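Local coordinates for gala protein type 1, 3 or 4 (Legionella pneumophila subsp. pneumophila, PDB 4XA9), which probably binds small GTPases through its leucine-rich repeats and stimulates their GTP hydrolysis, at residues Leu50-Ile55 with Ile74-Ile79; Ser213-Gly218 with Thr234-Leu239; Lys116-Tyr121 with Asn139-Asp144; Gly83-Ser88 with Val108-Ala113. All coordinates share one frame; numbering follows the deposited sequence. Where two conformers were deposited one is given.

Contact 1: Leu50-Ile55 with Ile74-Ile79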
loop_
_atom_site.group_PDB
_atom_site.type_symbol
_atom_site.label_atom_id
_atom_site.label_comp_id
_atom_site.label_asym_id
_atom_site.label_seq_id
_atom_site.Cartn_x
_atom_site.Cartn_y
_atom_site.Cartn_z
ATOM N N LEU A 50 -10.736 6.111 12.084
ATOM C CA LEU A 50 -10.949 4.863 12.814
ATOM C C LEU A 50 -10.203 3.702 12.169
ATOM O O LEU A 50 -10.545 2.542 12.387
ATOM C CB LEU A 50 -12.438 4.523 12.885
ATOM C CG LEU A 50 -13.348 5.493 13.626
ATOM C CD1 LEU A 50 -14.783 4.993 13.590
ATOM C CD2 LEU A 50 -12.879 5.668 15.059
ATOM N N SER A 51 -9.187 4.011 11.372
ATOM C CA SER A 51 -8.526 2.990 10.561
ATOM C C SER A 51 -7.757 1.985 11.409
ATOM O O SER A 51 -7.356 2.295 12.521
ATOM C CB SER A 51 -7.583 3.637 9.548
ATOM O OG SER A 51 -6.530 4.320 10.207
ATOM N N HIS A 52 -7.572 0.781 10.879
ATOM C CA HIS A 52 -6.779 -0.252 11.540
ATOM C C HIS A 52 -7.357 -0.620 12.914
ATOM O O HIS A 52 -6.683 -0.529 13.938
ATOM C CB HIS A 52 -5.320 0.190 11.679
ATOM C CG HIS A 52 -4.638 0.459 10.368
ATOM N ND1 HIS A 52 -4.099 -0.544 9.589
ATOM C CD2 HIS A 52 -4.377 1.619 9.717
ATOM C CE1 HIS A 52 -3.551 -0.015 8.509
ATOM N NE2 HIS A 52 -3.701 1.296 8.564
ATOM N N ASN A 53 -8.618 -1.032 12.916
ATOM C CA ASN A 53 -9.264 -1.522 14.120
ATOM C C ASN A 53 -10.038 -2.783 13.777
ATOM O O ASN A 53 -9.771 -3.401 12.743
ATOM C CB ASN A 53 -10.158 -0.442 14.725
ATOM C CG ASN A 53 -9.363 0.608 15.472
ATOM O OD1 ASN A 53 -8.632 0.287 16.408
ATOM N ND2 ASN A 53 -9.480 1.865 15.050
ATOM N N ASP A 54 -10.995 -3.164 14.620
ATOM C CA ASP A 54 -11.719 -4.421 14.433
ATOM C C ASP A 54 -13.214 -4.198 14.301
ATOM O O ASP A 54 -14.017 -5.011 14.753
ATOM C CB ASP A 54 -11.447 -5.373 15.600
ATOM C CG ASP A 54 -9.978 -5.704 15.753
ATOM O OD1 ASP A 54 -9.296 -5.876 14.722
ATOM O OD2 ASP A 54 -9.502 -5.780 16.907
ATOM N N ILE A 55 -13.586 -3.084 13.693
ATOM C CA ILE A 55 -14.989 -2.713 13.572
ATOM C C ILE A 55 -15.680 -3.540 12.489
ATOM O O ILE A 55 -15.098 -3.803 11.435
ATOM C CB ILE A 55 -15.115 -1.209 13.268
ATOM C CG1 ILE A 55 -14.404 -0.403 14.363
ATOM C CG2 ILE A 55 -16.572 -0.790 13.126
ATOM C CD1 ILE A 55 -14.298 1.076 14.069
ATOM N N ILE A 74 -12.283 4.761 7.747
ATOM C CA ILE A 74 -12.517 3.519 8.468
ATOM C C ILE A 74 -11.856 2.357 7.716
ATOM O O ILE A 74 -12.306 1.210 7.769
ATOM C CB ILE A 74 -14.042 3.284 8.693
ATOM C CG1 ILE A 74 -14.271 2.242 9.802
ATOM C CG2 ILE A 74 -14.764 2.965 7.379
ATOM C CD1 ILE A 74 -15.709 2.143 10.276
ATOM N N SER A 75 -10.753 2.663 7.039
ATOM C CA SER A 75 -10.004 1.639 6.320
ATOM C C SER A 75 -9.410 0.618 7.290
ATOM O O SER A 75 -9.281 0.888 8.475
ATOM C CB SER A 75 -8.894 2.264 5.460
ATOM O OG SER A 75 -7.922 2.943 6.241
ATOM N N HIS A 76 -9.080 -0.558 6.770
ATOM C CA HIS A 76 -8.456 -1.629 7.548
ATOM C C HIS A 76 -9.272 -2.006 8.777
ATOM O O HIS A 76 -8.753 -2.084 9.895
ATOM C CB HIS A 76 -7.037 -1.237 7.958
ATOM C CG HIS A 76 -6.119 -1.023 6.797
ATOM N ND1 HIS A 76 -5.387 -2.044 6.231
ATOM C CD2 HIS A 76 -5.816 0.093 6.091
ATOM C CE1 HIS A 76 -4.672 -1.566 5.228
ATOM N NE2 HIS A 76 -4.912 -0.270 5.123
ATOM N N ASN A 77 -10.563 -2.218 8.552
ATOM C CA ASN A 77 -11.433 -2.843 9.536
ATOM C C ASN A 77 -12.069 -4.082 8.908
ATOM O O ASN A 77 -11.479 -4.687 8.020
ATOM C CB ASN A 77 -12.488 -1.859 10.034
ATOM C CG ASN A 77 -11.926 -0.881 11.056
ATOM O OD1 ASN A 77 -11.899 -1.169 12.251
ATOM N ND2 ASN A 77 -11.480 0.281 10.588
ATOM N N ASN A 78 -13.267 -4.450 9.350
ATOM C CA ASN A 78 -13.948 -5.618 8.796
ATOM C C ASN A 78 -15.430 -5.351 8.561
ATOM O O ASN A 78 -16.276 -6.154 8.957
ATOM C CB ASN A 78 -13.774 -6.821 9.733
ATOM C CG ASN A 78 -14.247 -8.130 9.115
ATOM O OD1 ASN A 78 -14.129 -8.345 7.908
ATOM N ND2 ASN A 78 -14.813 -8.999 9.946
ATOM N N ILE A 79 -15.759 -4.227 7.931
ATOM C CA ILE A 79 -17.164 -3.819 7.890
ATOM C C ILE A 79 -17.930 -4.543 6.789
ATOM O O ILE A 79 -19.150 -4.671 6.862
ATOM C CB ILE A 79 -17.318 -2.295 7.709
ATOM C CG1 ILE A 79 -17.001 -1.873 6.271
ATOM C CG2 ILE A 79 -16.461 -1.544 8.743
ATOM C CD1 ILE A 79 -17.229 -0.384 6.012
#

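Contact 2: Ser213-Gly218 with Thr234-Leu239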
loop_
_atom_site.group_PDB
_atom_site.type_symbol
_atom_site.label_atom_id
_atom_site.label_comp_id
_atom_site.label_asym_id
_atom_site.label_seq_id
_atom_site.Cartn_x
_atom_site.Cartn_y
_atom_site.Cartn_z
ATOM N N SER A 213 -3.759 17.006 -16.225
ATOM C CA SER A 213 -2.562 17.758 -15.842
ATOM C C SER A 213 -1.653 16.893 -14.965
ATOM O O SER A 213 -0.479 17.202 -14.770
ATOM C CB SER A 213 -2.932 19.059 -15.123
ATOM O OG SER A 213 -3.588 18.805 -13.898
ATOM N N THR A 214 -2.205 15.805 -14.443
ATOM C CA THR A 214 -1.409 14.793 -13.761
ATOM C C THR A 214 -1.655 13.419 -14.381
ATOM O O THR A 214 -2.805 13.009 -14.559
ATOM C CB THR A 214 -1.728 14.725 -12.253
ATOM O OG1 THR A 214 -1.400 15.974 -11.633
ATOM C CG2 THR A 214 -0.923 13.609 -11.588
ATOM N N LEU A 215 -0.577 12.715 -14.715
ATOM C CA LEU A 215 -0.680 11.360 -15.253
ATOM C C LEU A 215 0.450 10.483 -14.720
ATOM O O LEU A 215 1.619 10.732 -15.003
ATOM C CB LEU A 215 -0.660 11.388 -16.790
ATOM C CG LEU A 215 -0.689 10.053 -17.551
ATOM C CD1 LEU A 215 -1.928 9.248 -17.207
ATOM C CD2 LEU A 215 -0.607 10.279 -19.070
ATOM N N HIS A 216 0.097 9.470 -13.933
ATOM C CA HIS A 216 1.075 8.526 -13.397
ATOM C C HIS A 216 0.916 7.168 -14.061
ATOM O O HIS A 216 -0.138 6.533 -13.955
ATOM C CB HIS A 216 0.926 8.377 -11.878
ATOM C CG HIS A 216 1.318 9.598 -11.103
ATOM N ND1 HIS A 216 1.462 9.591 -9.731
ATOM C CD2 HIS A 216 1.591 10.862 -11.503
ATOM C CE1 HIS A 216 1.811 10.798 -9.319
ATOM N NE2 HIS A 216 1.896 11.588 -10.375
ATOM N N LEU A 217 1.967 6.724 -14.741
ATOM C CA LEU A 217 1.951 5.448 -15.446
ATOM C C LEU A 217 3.149 4.588 -15.061
ATOM O O LEU A 217 3.672 3.830 -15.883
ATOM C CB LEU A 217 1.939 5.673 -16.964
ATOM C CG LEU A 217 0.644 6.239 -17.554
ATOM C CD1 LEU A 217 0.835 6.643 -19.014
ATOM C CD2 LEU A 217 -0.469 5.212 -17.428
ATOM N N GLY A 218 3.586 4.714 -13.814
ATOM C CA GLY A 218 4.740 3.968 -13.343
ATOM C C GLY A 218 4.576 2.458 -13.416
ATOM O O GLY A 218 3.455 1.944 -13.392
ATOM N N THR A 234 2.301 18.968 -23.043
ATOM C CA THR A 234 2.844 19.916 -22.075
ATOM C C THR A 234 1.809 20.344 -21.034
ATOM O O THR A 234 2.136 21.050 -20.079
ATOM C CB THR A 234 3.393 21.165 -22.770
ATOM O OG1 THR A 234 2.339 21.802 -23.500
ATOM C CG2 THR A 234 4.505 20.780 -23.736
ATOM N N ARG A 235 0.562 19.921 -21.223
ATOM C CA ARG A 235 -0.486 20.169 -20.240
ATOM C C ARG A 235 -0.232 19.356 -18.975
ATOM O O ARG A 235 -0.617 19.750 -17.871
ATOM C CB ARG A 235 -1.858 19.825 -20.814
ATOM C CG ARG A 235 -2.309 20.740 -21.938
ATOM C CD ARG A 235 -3.552 20.197 -22.633
ATOM N NE ARG A 235 -3.289 18.945 -23.339
ATOM C CZ ARG A 235 -2.785 18.880 -24.569
ATOM N NH1 ARG A 235 -2.486 19.997 -25.216
ATOM N NH2 ARG A 235 -2.575 17.706 -25.153
ATOM N N ILE A 236 0.415 18.211 -19.147
ATOM C CA ILE A 236 0.733 17.343 -18.026
ATOM C C ILE A 236 1.964 17.849 -17.284
ATOM O O ILE A 236 3.089 17.695 -17.750
ATOM C CB ILE A 236 0.972 15.897 -18.490
ATOM C CG1 ILE A 236 -0.240 15.385 -19.274
ATOM C CG2 ILE A 236 1.290 15.003 -17.294
ATOM C CD1 ILE A 236 -0.089 13.965 -19.790
ATOM N N THR A 237 1.744 18.446 -16.119
ATOM C CA THR A 237 2.827 19.005 -15.320
ATOM C C THR A 237 3.390 18.004 -14.309
ATOM O O THR A 237 4.462 18.211 -13.738
ATOM C CB THR A 237 2.356 20.263 -14.576
ATOM O OG1 THR A 237 1.144 19.971 -13.870
ATOM C CG2 THR A 237 2.094 21.387 -15.564
ATOM N N ASP A 238 2.653 16.926 -14.081
ATOM C CA ASP A 238 3.133 15.841 -13.236
ATOM C C ASP A 238 2.983 14.522 -13.971
ATOM O O ASP A 238 1.918 13.905 -13.949
ATOM C CB ASP A 238 2.387 15.810 -11.898
ATOM C CG ASP A 238 2.870 14.692 -10.978
ATOM O OD1 ASP A 238 3.944 14.104 -11.235
ATOM O OD2 ASP A 238 2.175 14.410 -9.984
ATOM N N LEU A 239 4.066 14.118 -14.630
ATOM C CA LEU A 239 4.138 12.866 -15.371
ATOM C C LEU A 239 5.068 11.895 -14.657
ATOM O O LEU A 239 6.242 12.193 -14.462
ATOM C CB LEU A 239 4.637 13.118 -16.798
ATOM C CG LEU A 239 4.767 11.894 -17.707
ATOM C CD1 LEU A 239 3.399 11.291 -17.994
ATOM C CD2 LEU A 239 5.477 12.258 -19.000
HETATM O O HOH W 1 0.041 18.459 -12.094
#

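Contact 3: Lys116-Tyr121 with Asn139-Asp144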
loop_
_atom_site.group_PDB
_atom_site.type_symbol
_atom_site.label_atom_id
_atom_site.label_comp_id
_atom_site.label_asym_id
_atom_site.label_seq_id
_atom_site.Cartn_x
_atom_site.Cartn_y
_atom_site.Cartn_z
ATOM N N LYS A 116 -24.417 11.833 -1.928
ATOM C CA LYS A 116 -23.746 12.706 -0.969
ATOM C C LYS A 116 -22.224 12.617 -1.135
ATOM O O LYS A 116 -21.510 13.613 -0.976
ATOM C CB LYS A 116 -24.163 12.345 0.461
ATOM C CG LYS A 116 -23.671 13.294 1.537
ATOM C CD LYS A 116 -24.279 14.675 1.372
ATOM C CE LYS A 116 -23.857 15.607 2.496
ATOM N NZ LYS A 116 -24.432 16.973 2.335
ATOM N N LEU A 117 -21.740 11.427 -1.484
ATOM C CA LEU A 117 -20.305 11.178 -1.607
ATOM C C LEU A 117 -19.616 11.978 -2.709
ATOM O O LEU A 117 -20.033 11.960 -3.868
ATOM C CB LEU A 117 -20.039 9.694 -1.846
ATOM C CG LEU A 117 -20.031 8.783 -0.622
ATOM C CD1 LEU A 117 -19.519 7.397 -1.005
ATOM C CD2 LEU A 117 -19.204 9.393 0.510
ATOM N N ILE A 118 -18.542 12.659 -2.333
ATOM C CA ILE A 118 -17.710 13.387 -3.282
ATOM C C ILE A 118 -16.404 12.635 -3.554
ATOM O O ILE A 118 -15.941 12.563 -4.695
ATOM C CB ILE A 118 -17.370 14.799 -2.768
ATOM C CG1 ILE A 118 -18.639 15.546 -2.361
ATOM C CG2 ILE A 118 -16.631 15.582 -3.834
ATOM C CD1 ILE A 118 -18.367 16.915 -1.761
ATOM N N THR A 119 -15.815 12.077 -2.498
ATOM C CA THR A 119 -14.543 11.368 -2.608
ATOM C C THR A 119 -14.608 9.994 -1.955
ATOM O O THR A 119 -15.046 9.865 -0.814
ATOM C CB THR A 119 -13.402 12.166 -1.960
ATOM O OG1 THR A 119 -13.201 13.388 -2.676
ATOM C CG2 THR A 119 -12.116 11.368 -1.956
ATOM N N LEU A 120 -14.168 8.971 -2.682
ATOM C CA LEU A 120 -14.167 7.611 -2.152
ATOM C C LEU A 120 -12.817 6.922 -2.320
ATOM O O LEU A 120 -12.311 6.766 -3.438
ATOM C CB LEU A 120 -15.259 6.770 -2.824
ATOM C CG LEU A 120 -15.323 5.294 -2.407
ATOM C CD1 LEU A 120 -15.663 5.164 -0.928
ATOM C CD2 LEU A 120 -16.311 4.511 -3.254
ATOM N N TYR A 121 -12.237 6.515 -1.198
ATOM C CA TYR A 121 -11.060 5.653 -1.206
ATOM C C TYR A 121 -11.534 4.249 -0.894
ATOM O O TYR A 121 -12.170 4.024 0.141
ATOM C CB TYR A 121 -10.016 6.103 -0.180
ATOM C CG TYR A 121 -9.574 7.541 -0.329
ATOM C CD1 TYR A 121 -8.508 7.877 -1.144
ATOM C CD2 TYR A 121 -10.232 8.564 0.349
ATOM C CE1 TYR A 121 -8.101 9.187 -1.285
ATOM C CE2 TYR A 121 -9.832 9.883 0.217
ATOM C CZ TYR A 121 -8.766 10.187 -0.602
ATOM O OH TYR A 121 -8.359 11.493 -0.744
ATOM N N ASN A 139 -21.962 9.893 -8.591
ATOM C CA ASN A 139 -21.667 11.317 -8.713
ATOM C C ASN A 139 -20.308 11.671 -8.109
ATOM O O ASN A 139 -20.024 12.837 -7.838
ATOM C CB ASN A 139 -22.765 12.152 -8.044
ATOM C CG ASN A 139 -24.069 12.143 -8.828
ATOM O OD1 ASN A 139 -24.068 12.102 -10.060
ATOM N ND2 ASN A 139 -25.189 12.181 -8.115
ATOM N N LEU A 140 -19.472 10.658 -7.907
ATOM C CA LEU A 140 -18.160 10.846 -7.293
ATOM C C LEU A 140 -17.248 11.725 -8.139
ATOM O O LEU A 140 -17.202 11.591 -9.362
ATOM C CB LEU A 140 -17.494 9.487 -7.046
ATOM C CG LEU A 140 -18.117 8.671 -5.909
ATOM C CD1 LEU A 140 -17.692 7.210 -5.984
ATOM C CD2 LEU A 140 -17.730 9.276 -4.560
ATOM N N LYS A 141 -16.536 12.635 -7.482
ATOM C CA LYS A 141 -15.548 13.459 -8.162
ATOM C C LYS A 141 -14.166 12.814 -8.123
ATOM O O LYS A 141 -13.361 13.000 -9.035
ATOM C CB LYS A 141 -15.499 14.857 -7.543
ATOM C CG LYS A 141 -16.775 15.653 -7.760
ATOM C CD LYS A 141 -16.561 17.123 -7.454
ATOM C CE LYS A 141 -17.779 17.946 -7.840
ATOM N NZ LYS A 141 -17.473 19.406 -7.877
ATOM N N LYS A 142 -13.902 12.046 -7.068
ATOM C CA LYS A 142 -12.624 11.356 -6.918
ATOM C C LYS A 142 -12.817 9.930 -6.414
ATOM O O LYS A 142 -13.542 9.705 -5.444
ATOM C CB LYS A 142 -11.708 12.115 -5.955
ATOM C CG LYS A 142 -10.416 11.364 -5.617
ATOM C CD LYS A 142 -9.514 12.170 -4.687
ATOM C CE LYS A 142 -8.233 11.402 -4.367
ATOM N NZ LYS A 142 -7.305 12.195 -3.512
ATOM N N ILE A 143 -12.171 8.972 -7.075
ATOM C CA ILE A 143 -12.187 7.579 -6.634
ATOM C C ILE A 143 -10.776 6.991 -6.674
ATOM O O ILE A 143 -10.051 7.142 -7.665
ATOM C CB ILE A 143 -13.102 6.676 -7.507
ATOM C CG1 ILE A 143 -14.319 7.439 -8.035
ATOM C CG2 ILE A 143 -13.576 5.458 -6.707
ATOM C CD1 ILE A 143 -15.275 6.552 -8.831
ATOM N N ASP A 144 -10.397 6.321 -5.591
ATOM C CA ASP A 144 -9.146 5.580 -5.530
ATOM C C ASP A 144 -9.482 4.102 -5.419
ATOM O O ASP A 144 -10.086 3.668 -4.431
ATOM C CB ASP A 144 -8.293 6.047 -4.347
ATOM C CG ASP A 144 -6.862 5.504 -4.389
ATOM O OD1 ASP A 144 -6.654 4.378 -4.897
ATOM O OD2 ASP A 144 -5.947 6.203 -3.895
HETATM O O HOH W 2 -21.746 10.068 -5.124
#

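Contact 4: Gly83-Ser88 with Val108-Ala113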
loop_
_atom_site.group_PDB
_atom_site.type_symbol
_atom_site.label_atom_id
_atom_site.label_comp_id
_atom_site.label_asym_id
_atom_site.label_seq_id
_atom_site.Cartn_x
_atom_site.Cartn_y
_atom_site.Cartn_z
ATOM N N GLY A 83 -21.527 -3.272 5.896
ATOM C CA GLY A 83 -20.986 -2.069 6.504
ATOM C C GLY A 83 -21.010 -0.937 5.496
ATOM O O GLY A 83 -21.431 0.179 5.799
ATOM N N ALA A 84 -20.563 -1.236 4.283
ATOM C CA ALA A 84 -20.599 -0.266 3.199
ATOM C C ALA A 84 -22.037 0.137 2.862
ATOM O O ALA A 84 -22.312 1.299 2.581
ATOM C CB ALA A 84 -19.899 -0.825 1.962
ATOM N N GLN A 85 -22.952 -0.823 2.893
ATOM C CA GLN A 85 -24.349 -0.527 2.602
ATOM C C GLN A 85 -24.899 0.509 3.583
ATOM O O GLN A 85 -25.623 1.431 3.200
ATOM C CB GLN A 85 -25.186 -1.808 2.644
ATOM C CG GLN A 85 -24.947 -2.728 1.455
ATOM C CD GLN A 85 -25.658 -4.061 1.592
ATOM O OE1 GLN A 85 -26.571 -4.210 2.408
ATOM N NE2 GLN A 85 -25.235 -5.042 0.803
ATOM N N TRP A 86 -24.536 0.344 4.834
ATOM C CA TRP A 86 -24.973 1.217 5.887
ATOM C C TRP A 86 -24.384 2.605 5.828
ATOM O O TRP A 86 -25.055 3.558 5.988
ATOM C CB TRP A 86 -24.946 0.542 7.269
ATOM C CG TRP A 86 -26.265 -0.053 7.375
ATOM C CD1 TRP A 86 -26.645 -1.249 6.883
ATOM C CD2 TRP A 86 -27.465 0.611 7.811
ATOM N NE1 TRP A 86 -27.980 -1.398 7.026
ATOM C CE2 TRP A 86 -28.515 -0.287 7.616
ATOM C CE3 TRP A 86 -27.732 1.858 8.392
ATOM C CZ2 TRP A 86 -29.845 0.019 7.963
ATOM C CZ3 TRP A 86 -29.045 2.163 8.760
ATOM C CH2 TRP A 86 -30.088 1.253 8.528
ATOM N N LEU A 87 -23.101 2.665 5.586
ATOM C CA LEU A 87 -22.428 3.942 5.408
ATOM C C LEU A 87 -23.089 4.750 4.294
ATOM O O LEU A 87 -23.094 5.980 4.329
ATOM C CB LEU A 87 -20.944 3.731 5.096
ATOM C CG LEU A 87 -20.053 3.365 6.283
ATOM C CD1 LEU A 87 -18.624 3.076 5.818
ATOM C CD2 LEU A 87 -20.064 4.487 7.299
ATOM N N SER A 88 -23.665 4.061 3.310
ATOM C CA SER A 88 -24.261 4.757 2.174
ATOM C C SER A 88 -25.509 5.514 2.611
ATOM O O SER A 88 -26.017 6.362 1.876
ATOM C CB SER A 88 -24.602 3.784 1.041
ATOM O OG SER A 88 -25.721 2.977 1.364
ATOM N N VAL A 108 -19.904 -1.668 -2.784
ATOM C CA VAL A 108 -19.678 -0.501 -3.625
ATOM C C VAL A 108 -20.951 -0.109 -4.372
ATOM O O VAL A 108 -21.138 1.051 -4.742
ATOM C CB VAL A 108 -18.509 -0.762 -4.608
ATOM C CG1 VAL A 108 -18.902 -0.488 -6.061
ATOM C CG2 VAL A 108 -17.303 0.059 -4.196
ATOM N N LYS A 109 -21.835 -1.084 -4.579
ATOM C CA LYS A 109 -23.119 -0.833 -5.225
ATOM C C LYS A 109 -23.901 0.220 -4.446
ATOM O O LYS A 109 -24.433 1.181 -5.012
ATOM C CB LYS A 109 -23.930 -2.125 -5.324
ATOM C CG LYS A 109 -25.213 -2.006 -6.129
ATOM C CD LYS A 109 -26.063 -3.261 -5.975
ATOM C CE LYS A 109 -27.253 -3.255 -6.918
ATOM N NZ LYS A 109 -26.829 -3.408 -8.336
ATOM N N ALA A 110 -23.954 0.039 -3.133
ATOM C CA ALA A 110 -24.637 0.985 -2.261
ATOM C C ALA A 110 -23.950 2.351 -2.250
ATOM O O ALA A 110 -24.606 3.384 -2.377
ATOM C CB ALA A 110 -24.721 0.424 -0.848
ATOM N N LEU A 111 -22.629 2.356 -2.097
ATOM C CA LEU A 111 -21.885 3.607 -2.027
ATOM C C LEU A 111 -22.026 4.424 -3.305
ATOM O O LEU A 111 -22.091 5.653 -3.264
ATOM C CB LEU A 111 -20.405 3.332 -1.750
ATOM C CG LEU A 111 -20.106 2.789 -0.360
ATOM C CD1 LEU A 111 -18.632 2.474 -0.230
ATOM C CD2 LEU A 111 -20.543 3.784 0.711
ATOM N N ALA A 112 -22.078 3.741 -4.443
ATOM C CA ALA A 112 -22.148 4.431 -5.719
ATOM C C ALA A 112 -23.505 5.102 -5.887
ATOM O O ALA A 112 -23.646 6.047 -6.663
ATOM C CB ALA A 112 -21.880 3.465 -6.863
ATOM N N ALA A 113 -24.498 4.612 -5.151
ATOM C CA ALA A 113 -25.849 5.167 -5.207
ATOM C C ALA A 113 -26.028 6.334 -4.236
ATOM O O ALA A 113 -27.034 7.042 -4.282
ATOM C CB ALA A 113 -26.878 4.080 -4.921
HETATM O O HOH W 3 -27.386 3.675 -1.485
#

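Contact 1: Leu50-Ile55 with Ile74-Ile79
The asparagine ladder of a leucine-rich repeat solenoid runs through this contact, where Asn77 of one coil fills the loop Leu50-Ile55 of the coil before it. Placing CG beside its own backbone N (chi1 -78°) sets the Asn77 amide among backbone groups. Its ND2 gives an almost straight hydrogen bond to Leu50 O (3.0 Å, 171°) and a second to Ile74 O. Leu50 O is gripped from the other face of its carbonyl plane by Asn53 ND2, the preceding rung. Asn77 OD1 accepts Ile55 N at 2.9 Å, although this oxygen is less surely placed. Asn101 repeats the pattern on the next coil, binding Ile74 O and Ile79 N. Backbone bonds also join the loops, His52 N to Ser75 O (3.0 Å) and Asn78 N to Ile55 O (2.8 Å). Toward the interior, Ile55 CG2 meets Ile74 CD1 at 4.2 Å, the side chains crossing at about a right angle. The imidazoles of His52 and His76 form an offset stack, planes 12° apart, which Phe24 and Phe100 continue; the chain of another protein packs against both histidines. Within this stack His52 CE1 lies over the centre of the His76 ring, 3.2 Å from His76 CG.

Contact 2: Ser213-Gly218 with Thr234-Leu239
Leu215 and Ile236 form the tight side of this contact between the last two parallel strands of the leucine-rich repeat sheet. Leu215 CD2 packs on Ile236 CD1 at 3.8 Å, and Leu239 CD1 comes within 4.2 Å of Leu215 CB; Leu230 of helix 224-230 touches both leucines. Ser213 O accepts two successive amides, Thr237 N (2.9 Å) and Asp238 N (3.2 Å), and Leu215 N then bonds to Asp238 O at 2.9 Å, setting Thr214 beside Asp238 and Leu215 beside Leu239. The opposite face, bearing Thr214 and Asp238, is polar and looser. There a water donates to Ser213 O as its third partner and also bonds to Thr214 OG1 and Thr237 OG1, bridging the two hydroxyls. Further along, Asp238 extends with CG anti to its backbone N (chi1 -180°), and His216 NE2 donates to Asp238 OD2 at 2.9 Å. OD2 lies close to the ring plane of His216, whereas NE2 meets it from above the carboxylate plane, the two groups being turned 75° apart. His216 ND1 bonds to the backbone of another protein chain. The carboxylate would be expected to favour a proton on NE2; together with the ND1 bond it helps to fix the imidazole's rotation at this interface.

Contact 3: Lys116-Tyr121 with Asn139-Asp144
Strands 119-121 and 142-144, bearing the pairs Thr119-Lys142, Leu120-Ile143 and Tyr121-Asp144, are parallel neighbours in the leucine-rich repeat sheet, joined by a beta-alpha-beta crossover through helix 129-135. The backbone bonds come first. Ile118 O receives both Lys141 N (2.9 Å) and Lys142 N (3.2 Å) where the strands begin; Leu120 then bonds in both directions, its N to Lys142 O and its O to Asp144 N, each at 2.9 Å.

Apolar contacts gather on the face of Leu120 and Ile143, turned toward the helices. Leu140 CD2 wedges between Leu117 CB (3.6 Å) and Leu120 CB (3.9 Å), while Leu111 of helix 104-113 packs on both Leu117 and Leu120. Before the strands begin, the aliphatic parts of Ile118 and Lys141 run side by side.

The polar contacts lie on the other face. Lys142 stretches fully out, CG anti to its backbone N (chi1 173°), passing its CD over Thr119 CG2 on the way to the Tyr121 ring. Tyr121 CD1 also touches Asp144 CB, and the ring stacks with a polar side chain of another protein chain. At the far end, Lys142 NZ donates to Tyr121 OH at 3.0 Å.

Contact 4: Gly83-Ser88 with Val108-Ala113
Ala84 opens the contact with Leu111, where two successive helices on the convex side of the leucine-rich repeat solenoid pack in parallel. The axes of helix 83-87 and helix 108-113 run only 11° apart and 7.7 Å at closest approach. Ala84 CB faces Leu111 CD1 at 4.2 Å, and Ala84 O meets the other branch, Leu111 CD2, at 3.6 Å. The Leu111 fork is brought there by CG standing anti to its own carbonyl carbon (chi1 -69°). At Gln85 the backbone comes nearest: CA lies 3.6 Å from Ala110 CB, and the first methylenes also pack on that methyl before the amide leads away. Leu87 adds a looser touch, CB to Leu111 CD2 at 4.4 Å, its side chain also touching Leu96 of the sheet and Val60 of helix 57-63. Ser88 completes the row, its CB 3.4 Å from Ala110 O and its OG 3.5 Å from Ala110 CB. A water donates to Ala110 O (2.9 Å) and, weakly, to Ser88 OG. The two helices share no direct hydrogen bond; they meet through van der Waals contacts, and small residues such as Ala84, Ala110 and Ser88 let the backbones come this near.

Overall arrangement
The four contacts sample one principle at different layers of a single solenoid, in which each coil meets the next through like positions. Contact 1 holds the loops that follow the strands, contacts 2 and 3 the shared parallel sheet, and contact 4 the helices outside it. Contact 4 joins the layers: Leu87 CD1 packs on Ile79 CD1 of contact 1 at 3.7 Å, and Leu111 CD1 on Leu120 CD1 of contact 3 at 4.1 Å. Contact 2 lies apart near the C-terminal end, its centre about 33 Å from that of contact 1 and 21 Å from that of contact 3. Contacts 1, 2 and 3 reach another protein chain, whereas contact 4 does not.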